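Local coordinates for COG0778: Nitroreductase (Streptococcus pneumoniae, PDB 2B67), which probably catalyses the FMN-dependent, NAD(P)H-driven reduction of nitro compounds or related electron acceptors, as a homodimeric member of the nitroreductase family, at residues H43-W48 against S128-L133. Residues are numbered along the deposited sequence; the frame is centred on the assembly and turned at random.
Sequences HNSQPW and SDYLAL
The phenol oxygen of Tyr130 reaches between two polar side chains of 43-48. On one flank it shares a nearly straight hydrogen bond with His43, ND1 to OH 2.7 Å at 167°, in which either partner could be the donor, as suits an imidazole nitrogen. On the other, Ser45 OG lies 2.9 Å from Tyr130 OH and can accept the hydroxyl proton, which His43 ND1 could also take. The two rings meet at their edges, neither over the other's face, with planes 25° apart; ND1 lies near the plane of the phenol ring. Tyrosine suits this place because its long, rigid ring carries a hydroxyl from the helix to His43 and Ser45 on the loop. With CG anti to the backbone N (chi1 -177°), the ring extends from helix 124-148 toward that loop. In this nitroreductase fold the loop runs from helix 26-36 into strand 48-53, and both segments help form an FMN pocket: His43, Asn44 and Leu133 touch the flavin. Beside Tyr130, Pro47 CB packs on Leu131 CD2 at 4.2 Å, each offering the other apolar carbon. Further out, Phe119 packs edge-to-face with both His43 and Tyr130, while the short Ser45 hydroxyl also hydrogen-bonds to Ala42 O. Gln46 NE2 hydrogen-bonds to Asn44 O at 3.2 Å within the loop, and both the Asn44 and Gln46 amides hydrogen-bond to backbone atoms of the second subunit, including Tyr193 O.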
# COMPACT_ATOMS: atom_id res chain seq x y z
N HIS A 43 -7.74 -0.83 -11.48
CA HIS A 43 -7.89 -1.27 -12.90
C HIS A 43 -7.18 -2.58 -13.23
O HIS A 43 -7.09 -2.97 -14.41
CB HIS A 43 -7.34 -0.21 -13.87
CG HIS A 43 -7.99 1.12 -13.73
ND1 HIS A 43 -7.34 2.21 -13.18
CD2 HIS A 43 -9.24 1.55 -14.05
CE1 HIS A 43 -8.16 3.24 -13.17
NE2 HIS A 43 -9.32 2.87 -13.69
N ASN A 44 -6.63 -3.22 -12.18
CA ASN A 44 -5.69 -4.31 -12.35
C ASN A 44 -4.53 -3.86 -13.24
O ASN A 44 -3.96 -4.65 -13.95
CB ASN A 44 -6.37 -5.59 -12.89
CG ASN A 44 -5.51 -6.83 -12.77
OD1 ASN A 44 -4.66 -6.97 -11.85
ND2 ASN A 44 -5.74 -7.77 -13.68
N SER A 45 -4.15 -2.58 -13.13
CA SER A 45 -3.06 -2.02 -13.92
C SER A 45 -1.67 -2.50 -13.50
O SER A 45 -0.74 -2.41 -14.28
CB SER A 45 -3.10 -0.48 -13.88
OG SER A 45 -2.79 0.02 -12.58
N GLN A 46 -1.52 -3.01 -12.28
CA GLN A 46 -0.24 -3.58 -11.80
C GLN A 46 0.99 -2.81 -12.31
O GLN A 46 1.83 -3.35 -13.02
CB GLN A 46 -0.16 -5.10 -12.09
CG GLN A 46 -0.49 -5.53 -13.51
CD GLN A 46 -0.91 -7.02 -13.62
OE1 GLN A 46 -0.12 -7.92 -13.35
NE2 GLN A 46 -2.13 -7.26 -14.05
N PRO A 47 1.08 -1.52 -11.96
CA PRO A 47 2.00 -0.63 -12.64
C PRO A 47 3.38 -0.61 -12.01
O PRO A 47 3.92 0.46 -11.76
CB PRO A 47 1.31 0.74 -12.49
CG PRO A 47 0.67 0.66 -11.10
CD PRO A 47 0.25 -0.81 -10.95
N TRP A 48 3.96 -1.79 -11.77
CA TRP A 48 5.12 -1.93 -10.89
C TRP A 48 6.26 -2.69 -11.53
O TRP A 48 6.06 -3.54 -12.43
CB TRP A 48 4.75 -2.61 -9.55
CG TRP A 48 3.79 -3.78 -9.62
CD1 TRP A 48 4.01 -5.01 -10.22
CD2 TRP A 48 2.51 -3.86 -9.00
NE1 TRP A 48 2.91 -5.83 -10.03
CE2 TRP A 48 1.97 -5.15 -9.29
CE3 TRP A 48 1.74 -2.97 -8.23
CZ2 TRP A 48 0.73 -5.56 -8.82
CZ3 TRP A 48 0.50 -3.38 -7.78
CH2 TRP A 48 0.00 -4.66 -8.07
N SER A 128 0.29 10.89 -10.22
CA SER A 128 1.32 10.73 -9.21
C SER A 128 0.80 9.98 -7.95
O SER A 128 1.51 9.14 -7.38
CB SER A 128 1.92 12.10 -8.81
OG SER A 128 3.06 11.90 -7.98
N ASP A 129 -0.41 10.33 -7.51
CA ASP A 129 -1.13 9.67 -6.40
C ASP A 129 -1.47 8.22 -6.70
O ASP A 129 -1.38 7.35 -5.82
CB ASP A 129 -2.43 10.41 -6.03
CG ASP A 129 -2.17 11.77 -5.31
OD1 ASP A 129 -1.00 12.13 -5.05
OD2 ASP A 129 -3.15 12.50 -5.03
N TYR A 130 -1.87 7.98 -7.95
CA TYR A 130 -2.26 6.63 -8.42
C TYR A 130 -1.05 5.69 -8.32
O TYR A 130 -1.13 4.60 -7.76
CB TYR A 130 -2.77 6.76 -9.85
CG TYR A 130 -3.29 5.54 -10.53
CD1 TYR A 130 -4.67 5.32 -10.65
CD2 TYR A 130 -2.43 4.64 -11.13
CE1 TYR A 130 -5.18 4.19 -11.34
CE2 TYR A 130 -2.91 3.49 -11.81
CZ TYR A 130 -4.28 3.29 -11.95
OH TYR A 130 -4.72 2.14 -12.63
N LEU A 131 0.08 6.15 -8.82
CA LEU A 131 1.29 5.33 -8.80
C LEU A 131 1.74 5.10 -7.35
O LEU A 131 2.12 3.98 -6.96
CB LEU A 131 2.37 6.01 -9.61
CG LEU A 131 2.15 6.16 -11.14
CD1 LEU A 131 3.37 6.87 -11.75
CD2 LEU A 131 1.91 4.85 -11.87
N ALA A 132 1.69 6.15 -6.53
CA ALA A 132 2.15 6.05 -5.15
C ALA A 132 1.26 5.07 -4.36
O ALA A 132 1.75 4.25 -3.57
CB ALA A 132 2.20 7.44 -4.48
N LEU A 133 -0.05 5.16 -4.59
CA LEU A 133 -0.97 4.29 -3.90
C LEU A 133 -0.74 2.84 -4.27
O LEU A 133 -0.63 1.98 -3.38
CB LEU A 133 -2.44 4.69 -4.12
CG LEU A 133 -3.30 3.87 -3.13
CD1 LEU A 133 -4.25 4.74 -2.34
CD2 LEU A 133 -3.99 2.76 -3.89